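Local coordinates for hemolysin-related protein (Vibrio cholerae serotype O1, PDB 6MLT), which is a secreted, calcium-binding biofilm matrix protein that probably helps biofilms adhere by binding carbohydrate through a beta-prism lectin domain, at residues L318-G323 with V383-K388; A324-I329 with Q424-V429; N468-S473 with S517-E522; Q494-M499 with D545-V550. All blocks are in the same frame, centred on the assembly; numbering follows the deposited sequence.

Contact 1: L318-G323 with V383-K388; sequences LAIRSG and VTVGSK
A junction between two sheets of the beta-prism lectin domain brings Ile320, Ser322 and Gly323 against Val385 and Gly386. Strands 318-322 and 383-386 run at 49° to each other, their axes 6.6 Å apart at closest approach. No direct hydrogen bond crosses the gap, so side chains and one water bridge it. Deeper in, the Ile320 and Val385 side chains cross at about a right angle: CG2 of Ile320, anti to its own backbone N, comes within 3.9 Å of Val385 CG1. Nearer the strand ends, the Ser322 hydroxyl comes over Val385, with OG 3.4 Å from CB. There the water ties the ends of the two strands together. It accepts from Gly386 N at 2.9 Å, donates to Gly323 O at 2.8 Å, and bonds Ser322 OG at 2.9 Å. The same Gly323 carbonyl receives a CA-H...O contact from Gly386 CA at 3.5 Å. Gly386 has a positive phi (78°), a conformation that glycine adopts readily. An apolar interior giving way to a water bridge at the margin thus joins two four-stranded sheets that meet at an angle, as the walls of a beta-prism do.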
loop_
_atom_site.group_PDB
_atom_site.type_symbol
_atom_site.label_atom_id
_atom_site.label_comp_id
_atom_site.label_asym_id
_atom_site.label_seq_id
_atom_site.Cartn_x
_atom_site.Cartn_y
_atom_site.Cartn_z
ATOM N N LEU A 318 -18.034 -6.601 -20.445
ATOM C CA LEU A 318 -18.252 -5.968 -21.735
ATOM C C LEU A 318 -19.685 -5.463 -21.794
ATOM O O LEU A 318 -20.597 -6.068 -21.221
ATOM C CB LEU A 318 -18.002 -6.939 -22.899
ATOM C CG LEU A 318 -16.550 -7.307 -23.209
ATOM C CD1 LEU A 318 -16.512 -8.446 -24.218
ATOM C CD2 LEU A 318 -15.779 -6.112 -23.725
ATOM N N ALA A 319 -19.874 -4.344 -22.480
ATOM C CA ALA A 319 -21.195 -3.789 -22.731
ATOM C C ALA A 319 -21.620 -4.126 -24.155
ATOM O O ALA A 319 -20.806 -4.081 -25.082
ATOM C CB ALA A 319 -21.193 -2.277 -22.534
ATOM N N ILE A 320 -22.895 -4.461 -24.325
ATOM C CA ILE A 320 -23.436 -4.837 -25.629
ATOM C C ILE A 320 -24.803 -4.198 -25.796
ATOM O O ILE A 320 -25.663 -4.324 -24.918
ATOM C CB ILE A 320 -23.555 -6.362 -25.782
ATOM C CG1 ILE A 320 -22.188 -7.026 -25.581
ATOM C CG2 ILE A 320 -24.142 -6.710 -27.157
ATOM C CD1 ILE A 320 -22.237 -8.558 -25.634
ATOM N N ARG A 321 -25.013 -3.529 -26.925
ATOM C CA ARG A 321 -26.341 -3.069 -27.302
ATOM C C ARG A 321 -26.855 -3.957 -28.421
ATOM O O ARG A 321 -26.144 -4.214 -29.401
ATOM C CB ARG A 321 -26.347 -1.593 -27.718
ATOM C CG ARG A 321 -26.618 -0.639 -26.546
ATOM C CD ARG A 321 -26.909 0.797 -27.000
ATOM N NE ARG A 321 -25.695 1.554 -27.309
ATOM C CZ ARG A 321 -25.185 1.727 -28.525
ATOM N NH1 ARG A 321 -25.768 1.197 -29.587
ATOM N NH2 ARG A 321 -24.072 2.441 -28.682
ATOM N N SER A 322 -28.079 -4.452 -28.259
ATOM C CA SER A 322 -28.620 -5.407 -29.209
ATOM C C SER A 322 -30.136 -5.351 -29.157
ATOM O O SER A 322 -30.724 -5.018 -28.129
ATOM C CB SER A 322 -28.131 -6.825 -28.902
ATOM O OG SER A 322 -28.620 -7.266 -27.645
ATOM N N GLY A 323 -30.752 -5.667 -30.293
ATOM C CA GLY A 323 -32.185 -5.850 -30.373
ATOM C C GLY A 323 -32.479 -7.108 -31.157
ATOM O O GLY A 323 -32.266 -8.219 -30.657
ATOM N N VAL A 383 -26.399 -16.499 -21.751
ATOM C CA VAL A 383 -26.698 -15.082 -21.914
ATOM C C VAL A 383 -26.667 -14.789 -23.404
ATOM O O VAL A 383 -25.652 -15.032 -24.065
ATOM C CB VAL A 383 -25.694 -14.194 -21.164
ATOM C CG1 VAL A 383 -26.032 -12.717 -21.363
ATOM C CG2 VAL A 383 -25.673 -14.548 -19.688
ATOM N N THR A 384 -27.770 -14.275 -23.938
ATOM C CA THR A 384 -27.893 -14.074 -25.374
ATOM C C THR A 384 -28.103 -12.602 -25.696
ATOM O O THR A 384 -28.715 -11.856 -24.927
ATOM C CB THR A 384 -29.048 -14.894 -25.956
ATOM O OG1 THR A 384 -30.290 -14.377 -25.469
ATOM C CG2 THR A 384 -28.914 -16.368 -25.562
ATOM N N VAL A 385 -27.572 -12.195 -26.844
ATOM C CA VAL A 385 -27.789 -10.871 -27.407
ATOM C C VAL A 385 -28.107 -11.055 -28.886
ATOM O O VAL A 385 -27.484 -11.881 -29.565
ATOM C CB VAL A 385 -26.564 -9.951 -27.213
ATOM C CG1 VAL A 385 -26.374 -9.620 -25.738
ATOM C CG2 VAL A 385 -25.306 -10.605 -27.777
ATOM N N GLY A 386 -29.087 -10.307 -29.373
ATOM C CA GLY A 386 -29.590 -10.506 -30.713
ATOM C C GLY A 386 -30.509 -11.712 -30.764
ATOM O O GLY A 386 -30.955 -12.243 -29.739
ATOM N N SER A 387 -30.769 -12.169 -31.988
ATOM C CA SER A 387 -31.727 -13.248 -32.191
ATOM C C SER A 387 -31.418 -14.008 -33.472
ATOM O O SER A 387 -31.228 -13.400 -34.530
ATOM C CB SER A 387 -33.154 -12.706 -32.258
ATOM O OG SER A 387 -34.066 -13.765 -32.516
ATOM N N LYS A 388 -31.404 -15.339 -33.368
ATOM C CA LYS A 388 -31.280 -16.191 -34.547
ATOM C C LYS A 388 -32.461 -16.017 -35.488
ATOM O O LYS A 388 -32.342 -16.283 -36.692
ATOM C CB LYS A 388 -31.178 -17.657 -34.124
ATOM C CG LYS A 388 -29.824 -18.069 -33.584
ATOM C CD LYS A 388 -29.854 -19.502 -33.058
ATOM C CE LYS A 388 -28.664 -20.319 -33.549
ATOM N NZ LYS A 388 -28.910 -20.939 -34.888
HETATM O O HOH W 1 -31.112 -8.574 -28.164
#

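Contact 2: A324-I329 with Q424-V429; sequences AVVDAI and QQVNAV
The Val326 and Val426 side chains cross obliquely, and their meeting shows how one branched side chain can serve several partners. Val426 has CG1 anti to its backbone N (chi1 173°), while CG2, beside that N, does most of the touching. This methyl lies 3.9 Å from Val326 CG1 and 4.0 Å from Ile329 CD1. The Ile329 side chain crosses that of Val426 at about a right angle, and it crosses Val429 in the same manner, the Ile329 CD1 to Val429 CG1 distance being 4.1 Å. The tip of the isoleucine thus packs against two valines of the facing segment.

Backbone atoms fix this alignment. Val426 N donates to Val326 O over 2.9 Å in a fairly straight bond (162° at the hydrogen). Beside it, Gln425 CA makes a CA-H...O contact of 3.5 Å with Asp327 O. Val325 turns toward the other segment and lies across the Gln425 side chain at about a right angle, its CG2 3.9 Å from Gln425 CD. Asp327 instead starts away from the contact, although its OD1 comes within 4.0 Å of Gln425 CB.

Asp327 and Ala328 together face Arg321 as a classic beta bulge in the sheet of strands 317-322 and 326-330. Asn427 and Ala428 form another, opposite Trp413. The buried valines and isoleucine are flanked by Val370 and Met373 of strand 370-377 and by Met410 and Val412 of strand 405-413, so residues from all three beta-prism sheets gather here.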
loop_
_atom_site.group_PDB
_atom_site.type_symbol
_atom_site.label_atom_id
_atom_site.label_comp_id
_atom_site.label_asym_id
_atom_site.label_seq_id
_atom_site.Cartn_x
_atom_site.Cartn_y
_atom_site.Cartn_z
ATOM N N ALA A 324 -32.945 -6.950 -32.397
ATOM C CA ALA A 324 -33.046 -8.090 -33.296
ATOM C C ALA A 324 -31.669 -8.650 -33.632
ATOM O O ALA A 324 -31.527 -9.857 -33.866
ATOM C CB ALA A 324 -33.779 -7.684 -34.575
ATOM N N VAL A 325 -30.652 -7.794 -33.667
ATOM C CA VAL A 325 -29.297 -8.181 -34.026
ATOM C C VAL A 325 -28.336 -7.526 -33.038
ATOM O O VAL A 325 -28.751 -6.820 -32.115
ATOM C CB VAL A 325 -28.948 -7.812 -35.484
ATOM C CG1 VAL A 325 -29.900 -8.532 -36.445
ATOM C CG2 VAL A 325 -28.990 -6.295 -35.706
ATOM N N VAL A 326 -27.046 -7.797 -33.211
ATOM C CA VAL A 326 -26.014 -7.255 -32.334
ATOM C C VAL A 326 -25.566 -5.922 -32.922
ATOM O O VAL A 326 -24.974 -5.875 -34.002
ATOM C CB VAL A 326 -24.836 -8.227 -32.181
ATOM C CG1 VAL A 326 -23.759 -7.620 -31.306
ATOM C CG2 VAL A 326 -25.306 -9.539 -31.581
ATOM N N ASP A 327 -25.839 -4.834 -32.206
ATOM C CA ASP A 327 -25.675 -3.491 -32.746
ATOM C C ASP A 327 -24.356 -2.837 -32.372
ATOM O O ASP A 327 -23.758 -2.161 -33.211
ATOM C CB ASP A 327 -26.834 -2.609 -32.285
ATOM C CG ASP A 327 -28.159 -3.122 -32.798
ATOM O OD1 ASP A 327 -28.284 -3.286 -34.035
ATOM O OD2 ASP A 327 -29.045 -3.411 -31.971
ATOM N N ALA A 328 -23.881 -3.020 -31.143
ATOM C CA ALA A 328 -22.642 -2.375 -30.742
ATOM C C ALA A 328 -22.043 -3.112 -29.556
ATOM O O ALA A 328 -22.755 -3.726 -28.758
ATOM C CB ALA A 328 -22.860 -0.901 -30.392
ATOM N N ILE A 329 -20.718 -3.037 -29.455
ATOM C CA ILE A 329 -19.967 -3.686 -28.390
ATOM C C ILE A 329 -18.921 -2.704 -27.890
ATOM O O ILE A 329 -18.261 -2.034 -28.689
ATOM C CB ILE A 329 -19.298 -4.989 -28.873
ATOM C CG1 ILE A 329 -20.353 -5.985 -29.345
ATOM C CG2 ILE A 329 -18.449 -5.600 -27.759
ATOM C CD1 ILE A 329 -19.765 -7.185 -30.071
ATOM N N GLN A 424 -26.542 0.880 -38.419
ATOM C CA GLN A 424 -25.246 0.220 -38.356
ATOM C C GLN A 424 -25.279 -0.857 -37.275
ATOM O O GLN A 424 -26.036 -0.768 -36.306
ATOM C CB GLN A 424 -24.142 1.246 -38.085
ATOM C CG GLN A 424 -23.918 2.209 -39.244
ATOM C CD GLN A 424 -22.995 3.364 -38.904
ATOM O OE1 GLN A 424 -22.238 3.307 -37.934
ATOM N NE2 GLN A 424 -23.057 4.424 -39.705
ATOM N N GLN A 425 -24.478 -1.905 -37.462
ATOM C CA GLN A 425 -24.457 -3.006 -36.505
ATOM C C GLN A 425 -23.067 -3.623 -36.481
ATOM O O GLN A 425 -22.162 -3.190 -37.201
ATOM C CB GLN A 425 -25.519 -4.062 -36.844
ATOM C CG GLN A 425 -25.258 -4.832 -38.136
ATOM C CD GLN A 425 -26.022 -6.145 -38.182
ATOM O OE1 GLN A 425 -25.643 -7.120 -37.528
ATOM N NE2 GLN A 425 -27.115 -6.167 -38.926
ATOM N N VAL A 426 -22.900 -4.639 -35.638
ATOM C CA VAL A 426 -21.671 -5.422 -35.623
ATOM C C VAL A 426 -21.709 -6.399 -36.792
ATOM O O VAL A 426 -22.597 -7.258 -36.870
ATOM C CB VAL A 426 -21.498 -6.156 -34.289
ATOM C CG1 VAL A 426 -20.310 -7.092 -34.342
ATOM C CG2 VAL A 426 -21.331 -5.146 -33.161
ATOM N N ASN A 427 -20.733 -6.284 -37.695
ATOM C CA ASN A 427 -20.704 -7.123 -38.882
ATOM C C ASN A 427 -19.763 -8.315 -38.758
ATOM O O ASN A 427 -19.971 -9.320 -39.453
ATOM C CB ASN A 427 -20.324 -6.285 -40.103
ATOM C CG ASN A 427 -21.320 -5.160 -40.360
ATOM O OD1 ASN A 427 -21.056 -3.994 -40.061
ATOM N ND2 ASN A 427 -22.482 -5.514 -40.896
ATOM N N ALA A 428 -18.750 -8.238 -37.898
ATOM C CA ALA A 428 -17.903 -9.386 -37.611
ATOM C C ALA A 428 -17.356 -9.256 -36.200
ATOM O O ALA A 428 -17.224 -8.153 -35.662
ATOM C CB ALA A 428 -16.751 -9.519 -38.611
ATOM N N VAL A 429 -17.005 -10.404 -35.612
ATOM C CA VAL A 429 -16.428 -10.442 -34.275
ATOM C C VAL A 429 -15.326 -11.488 -34.210
ATOM O O VAL A 429 -15.287 -12.446 -34.986
ATOM C CB VAL A 429 -17.477 -10.740 -33.179
ATOM C CG1 VAL A 429 -18.486 -9.626 -33.092
ATOM C CG2 VAL A 429 -18.166 -12.074 -33.450
#

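Contact 3: N468-S473 with S517-E522; sequences NDDLNS and SGTLWE
Asn472 and Ser473 meet Gly518 and Leu520 where two irregular loops run close, the CA atoms of Ser473 and Leu520 5.9 Å apart. Asn472, with CG anti to its backbone N (chi1 -168°), sends ND2 to Gly518 O at 2.8 Å. The bond is nearly straight (166°), and the acceptor lies close to the amide plane. The Ser473 hydroxyl donates to Leu520 O at 3.0 Å while accepting from Lys475 N, so OG has one bond within its own loop and one across to the other. Each loop leads from the last strand of one four-stranded sheet to the first strand of the next, strands 462-467 to 478-481 and 509-514 to 525-527; these are equivalent linkers between successive blades of a beta-propeller. Thr519, whose backbone takes a positive phi (72°), points its side chain at the other loop, sliding past Asp470 in the opposite direction. Thr519 OG1 approaches Asp470 OD1 very closely, a short pair whose hydrogen bonding is doubtful. Behind Thr519, Ser517 OG accepts from Thr519 N to make an ST turn. The Glu522 carboxylate braces the same loop with both syn lone pairs, OE2 taking Ser517 OG at 2.6 Å and OE1 taking Leu520 N at 2.9 Å.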
loop_
_atom_site.group_PDB
_atom_site.type_symbol
_atom_site.label_atom_id
_atom_site.label_comp_id
_atom_site.label_asym_id
_atom_site.label_seq_id
_atom_site.Cartn_x
_atom_site.Cartn_y
_atom_site.Cartn_z
ATOM N N ASN A 468 17.108 -14.380 12.848
ATOM C CA ASN A 468 17.275 -12.954 13.123
ATOM C C ASN A 468 17.054 -12.773 14.623
ATOM O O ASN A 468 15.915 -12.866 15.095
ATOM C CB ASN A 468 16.289 -12.131 12.299
ATOM C CG ASN A 468 16.577 -10.637 12.335
ATOM O OD1 ASN A 468 17.553 -10.158 11.745
ATOM N ND2 ASN A 468 15.712 -9.886 13.018
ATOM N N ASP A 469 18.138 -12.524 15.362
ATOM C CA ASP A 469 18.120 -12.544 16.829
ATOM C C ASP A 469 17.382 -11.327 17.368
ATOM O O ASP A 469 17.903 -10.208 17.334
ATOM C CB ASP A 469 19.551 -12.584 17.365
ATOM C CG ASP A 469 19.645 -12.270 18.872
ATOM O OD1 ASP A 469 18.613 -12.302 19.583
ATOM O OD2 ASP A 469 20.772 -11.989 19.349
ATOM N N ASP A 470 16.178 -11.536 17.897
ATOM C CA ASP A 470 15.471 -10.450 18.563
ATOM C C ASP A 470 14.848 -10.923 19.865
ATOM O O ASP A 470 13.744 -10.505 20.235
ATOM C CB ASP A 470 14.410 -9.831 17.663
ATOM C CG ASP A 470 13.982 -8.479 18.166
ATOM O OD1 ASP A 470 14.881 -7.758 18.641
ATOM O OD2 ASP A 470 12.781 -8.144 18.106
ATOM N N LEU A 471 15.566 -11.771 20.600
ATOM C CA LEU A 471 15.045 -12.286 21.864
ATOM C C LEU A 471 14.643 -11.169 22.818
ATOM O O LEU A 471 13.753 -11.363 23.652
ATOM C CB LEU A 471 16.084 -13.175 22.543
ATOM C CG LEU A 471 15.817 -14.671 22.455
ATOM C CD1 LEU A 471 16.209 -15.179 21.086
ATOM C CD2 LEU A 471 16.566 -15.407 23.552
ATOM N N ASN A 472 15.292 -10.008 22.724
ATOM C CA ASN A 472 15.079 -8.921 23.674
ATOM C C ASN A 472 13.747 -8.198 23.486
ATOM O O ASN A 472 13.351 -7.440 24.378
ATOM C CB ASN A 472 16.214 -7.895 23.561
ATOM C CG ASN A 472 16.211 -6.892 24.698
ATOM O OD1 ASN A 472 16.042 -7.256 25.864
ATOM N ND2 ASN A 472 16.390 -5.620 24.365
ATOM N N SER A 473 13.058 -8.383 22.360
ATOM C CA SER A 473 11.874 -7.579 22.070
ATOM C C SER A 473 10.772 -8.408 21.427
ATOM O O SER A 473 9.643 -8.446 21.927
ATOM C CB SER A 473 12.254 -6.401 21.169
ATOM O OG SER A 473 11.160 -5.926 20.391
ATOM N N SER A 517 21.040 -2.218 18.256
ATOM C CA SER A 517 19.844 -1.732 18.930
ATOM C C SER A 517 19.383 -2.745 19.968
ATOM O O SER A 517 19.460 -3.960 19.738
ATOM C CB SER A 517 18.711 -1.463 17.931
ATOM O OG SER A 517 17.550 -1.006 18.616
ATOM N N GLY A 518 18.898 -2.242 21.106
ATOM C CA GLY A 518 18.128 -3.084 22.007
ATOM C C GLY A 518 16.879 -3.629 21.348
ATOM O O GLY A 518 16.379 -4.687 21.750
ATOM N N THR A 519 16.398 -2.936 20.317
ATOM C CA THR A 519 15.235 -3.223 19.480
ATOM C C THR A 519 13.930 -2.987 20.225
ATOM O O THR A 519 13.731 -3.437 21.360
ATOM C CB THR A 519 15.248 -4.648 18.892
ATOM O OG1 THR A 519 15.018 -5.621 19.914
ATOM C CG2 THR A 519 16.570 -4.927 18.181
ATOM N N LEU A 520 13.057 -2.220 19.574
ATOM C CA LEU A 520 11.659 -2.124 19.940
ATOM C C LEU A 520 10.885 -2.539 18.706
ATOM O O LEU A 520 10.799 -3.739 18.397
ATOM C CB LEU A 520 11.335 -0.711 20.439
ATOM C CG LEU A 520 11.915 -0.336 21.800
ATOM C CD1 LEU A 520 11.719 1.156 22.025
ATOM C CD2 LEU A 520 11.259 -1.148 22.901
ATOM N N TRP A 521 10.351 -1.588 17.930
ATOM C CA TRP A 521 9.687 -1.911 16.673
ATOM C C TRP A 521 10.118 -0.968 15.551
ATOM O O TRP A 521 9.372 -0.793 14.579
ATOM C CB TRP A 521 8.157 -1.891 16.859
ATOM C CG TRP A 521 7.689 -0.733 17.672
ATOM C CD1 TRP A 521 7.299 0.493 17.213
ATOM C CD2 TRP A 521 7.578 -0.681 19.099
ATOM N NE1 TRP A 521 6.949 1.302 18.268
ATOM C CE2 TRP A 521 7.121 0.610 19.436
ATOM C CE3 TRP A 521 7.828 -1.597 20.124
ATOM C CZ2 TRP A 521 6.912 1.009 20.750
ATOM C CZ3 TRP A 521 7.614 -1.198 21.437
ATOM C CH2 TRP A 521 7.158 0.091 21.734
ATOM N N GLU A 522 11.304 -0.373 15.651
ATOM C CA GLU A 522 11.809 0.505 14.606
ATOM C C GLU A 522 12.149 -0.303 13.355
ATOM O O GLU A 522 12.256 -1.530 13.394
ATOM C CB GLU A 522 13.039 1.269 15.107
ATOM C CG GLU A 522 14.347 0.455 15.198
ATOM C CD GLU A 522 14.577 -0.272 16.536
ATOM O OE1 GLU A 522 13.603 -0.591 17.266
ATOM O OE2 GLU A 522 15.766 -0.546 16.837
#

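Contact 4: Q494-M499 with D545-V550; sequences QDRLRM and DRESQV
Arg496 and Ser548 bring the two backbones closest, their CA atoms 5.3 Å apart, where a tight hairpin bend meets the type I beta turn from Asp545 to Ser548. Arg496 carries much of the contact. Its chain is bent at chi2 (-56°) and again at chi3, and its guanidinium lies beside the turn. NH2 donates to Ser548 OG at 2.8 Å, a moderately bent bond (149°) to an oxygen somewhat tilted from the guanidinium plane. The same NH2 makes a salt bridge 3.3 Å long with Asp545 OD1, the carboxylate standing almost perpendicular to the guanidinium (81°). The other terminal nitrogen, NH1, forms a longer salt bridge of 3.6 Å with Glu547 OE1, while the Glu547 carbonyl carbon lies over one face of the group.

Second-shell bonds steady both sides. Asp545 OD1 also accepts Glu547 N through its anti lone pair, an Asx turn that helps to fix the carboxylate facing Arg496. Within 494-499, Asp495 OD1 accepts from Leu497 N and Arg498 N, and OD2 forms a salt bridge with Arg498, gripped side-on by NE and NH2. Leu497 adds an apolar patch: its CD2 lies 3.8 Å from Val550 CG2, the two side chains crossing at about a right angle.

Residues 494-499 form the bend joining strands 490-494 and 498-502 of one propeller blade, and 545-550 belong to the loop between strands 536-541 and 553-559 of the next. Arg496 NE donates to Ser517 O, tying in the linker between these two sheets.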
loop_
_atom_site.group_PDB
_atom_site.type_symbol
_atom_site.label_atom_id
_atom_site.label_comp_id
_atom_site.label_asym_id
_atom_site.label_seq_id
_atom_site.Cartn_x
_atom_site.Cartn_y
_atom_site.Cartn_z
ATOM N N GLN A 494 16.404 -5.730 10.819
ATOM C CA GLN A 494 17.294 -5.281 11.877
ATOM C C GLN A 494 17.264 -6.315 12.991
ATOM O O GLN A 494 16.198 -6.857 13.303
ATOM C CB GLN A 494 16.846 -3.913 12.410
ATOM C CG GLN A 494 17.577 -3.436 13.655
ATOM C CD GLN A 494 18.990 -2.983 13.346
ATOM O OE1 GLN A 494 19.216 -2.233 12.399
ATOM N NE2 GLN A 494 19.949 -3.452 14.128
ATOM N N ASP A 495 18.427 -6.607 13.581
ATOM C CA ASP A 495 18.429 -7.382 14.820
ATOM C C ASP A 495 19.263 -6.663 15.875
ATOM O O ASP A 495 19.305 -5.431 15.883
ATOM C CB ASP A 495 18.883 -8.833 14.578
ATOM C CG ASP A 495 20.355 -8.985 14.194
ATOM O OD1 ASP A 495 21.119 -8.000 14.127
ATOM O OD2 ASP A 495 20.745 -10.154 13.969
ATOM N N ARG A 496 19.891 -7.397 16.800
ATOM C CA ARG A 496 20.609 -6.724 17.880
ATOM C C ARG A 496 21.861 -6.015 17.376
ATOM O O ARG A 496 22.251 -4.985 17.937
ATOM C CB ARG A 496 20.986 -7.721 18.980
ATOM C CG ARG A 496 19.795 -8.378 19.704
ATOM C CD ARG A 496 18.824 -7.371 20.317
ATOM N NE ARG A 496 19.458 -6.468 21.278
ATOM C CZ ARG A 496 19.766 -6.790 22.529
ATOM N NH1 ARG A 496 19.520 -8.007 22.989
ATOM N NH2 ARG A 496 20.337 -5.891 23.320
ATOM N N LEU A 497 22.491 -6.529 16.316
ATOM C CA LEU A 497 23.812 -6.063 15.907
ATOM C C LEU A 497 23.937 -5.685 14.439
ATOM O O LEU A 497 24.950 -5.080 14.071
ATOM C CB LEU A 497 24.866 -7.138 16.207
ATOM C CG LEU A 497 25.050 -7.512 17.675
ATOM C CD1 LEU A 497 25.923 -8.747 17.814
ATOM C CD2 LEU A 497 25.650 -6.340 18.446
ATOM N N ARG A 498 22.965 -6.020 13.594
ATOM C CA ARG A 498 23.115 -5.873 12.154
ATOM C C ARG A 498 21.809 -5.413 11.532
ATOM O O ARG A 498 20.733 -5.865 11.925
ATOM C CB ARG A 498 23.521 -7.198 11.475
ATOM C CG ARG A 498 24.469 -8.073 12.264
ATOM C CD ARG A 498 24.430 -9.501 11.754
ATOM N NE ARG A 498 23.235 -10.214 12.209
ATOM C CZ ARG A 498 22.917 -11.451 11.839
ATOM N NH1 ARG A 498 23.702 -12.116 10.999
ATOM N NH2 ARG A 498 21.815 -12.026 12.306
ATOM N N MET A 499 21.922 -4.523 10.557
ATOM C CA MET A 499 20.872 -4.282 9.582
ATOM C C MET A 499 21.210 -5.095 8.341
ATOM O O MET A 499 22.377 -5.180 7.953
ATOM C CB MET A 499 20.766 -2.788 9.253
ATOM C CG MET A 499 19.721 -2.437 8.197
ATOM S SD MET A 499 20.331 -2.640 6.498
ATOM C CE MET A 499 18.793 -2.485 5.588
ATOM N N ASP A 545 22.917 -1.106 25.685
ATOM C CA ASP A 545 22.844 -2.479 26.175
ATOM C C ASP A 545 24.098 -3.255 25.784
ATOM O O ASP A 545 24.554 -3.184 24.639
ATOM C CB ASP A 545 21.600 -3.181 25.622
ATOM C CG ASP A 545 21.352 -4.542 26.261
ATOM O OD1 ASP A 545 22.156 -5.470 26.039
ATOM O OD2 ASP A 545 20.346 -4.681 26.990
ATOM N N ARG A 546 24.635 -4.015 26.741
ATOM C CA ARG A 546 25.889 -4.730 26.518
ATOM C C ARG A 546 25.790 -5.722 25.369
ATOM O O ARG A 546 26.796 -6.008 24.712
ATOM C CB ARG A 546 26.314 -5.456 27.797
ATOM N N GLU A 547 24.602 -6.265 25.112
ATOM C CA GLU A 547 24.407 -7.214 24.024
ATOM C C GLU A 547 24.133 -6.544 22.682
ATOM O O GLU A 547 23.882 -7.246 21.695
ATOM C CB GLU A 547 23.261 -8.173 24.362
ATOM C CG GLU A 547 23.555 -9.078 25.555
ATOM C CD GLU A 547 22.478 -10.123 25.776
ATOM O OE1 GLU A 547 21.302 -9.844 25.463
ATOM O OE2 GLU A 547 22.811 -11.227 26.258
ATOM N N SER A 548 24.171 -5.210 22.614
ATOM C CA SER A 548 23.944 -4.512 21.349
ATOM C C SER A 548 24.713 -3.189 21.410
ATOM O O SER A 548 24.155 -2.092 21.419
ATOM C CB SER A 548 22.453 -4.301 21.073
ATOM O OG SER A 548 21.780 -3.746 22.190
ATOM N N GLN A 549 26.041 -3.295 21.424
ATOM C CA GLN A 549 26.922 -2.160 21.691
ATOM C C GLN A 549 27.852 -1.959 20.497
ATOM O O GLN A 549 29.021 -2.342 20.531
ATOM C CB GLN A 549 27.697 -2.415 22.993
ATOM C CG GLN A 549 28.146 -1.160 23.708
ATOM C CD GLN A 549 28.258 -1.365 25.204
ATOM O OE1 GLN A 549 29.121 -2.102 25.673
ATOM N NE2 GLN A 549 27.370 -0.724 25.965
ATOM N N VAL A 550 27.321 -1.353 19.434
ATOM C CA VAL A 550 28.110 -1.074 18.238
ATOM C C VAL A 550 28.160 0.429 17.999
ATOM O O VAL A 550 29.243 1.012 17.870
ATOM C CB VAL A 550 27.535 -1.787 17.003
ATOM C CG1 VAL A 550 28.303 -1.377 15.735
ATOM C CG2 VAL A 550 27.579 -3.294 17.190
#

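Overall arrangement
The four contacts form two clusters on opposite sides of the chain's centre, one in the beta-prism and one in the propeller. Contacts 1 and 2, with centres about 9 Å apart, share a sheet: Arg321 O and N pair with Asp327 N and Ala328 O at 2.9 Å each. A bound citrate, probably from crystallisation, lies near Gly323 and bonds Ala324 N and Val325 N, beside both contacts. Contacts 3 and 4 have centres about 8 Å apart, and a probable hydrogen bond of 3.1 Å from Asn468 ND2 to Gln494 O helps to join them. Within each cluster the segments alternate along the chain. Contacts 1 and 3 have centres about 63 Å apart, and all four lie away from the calcium and sodium sites.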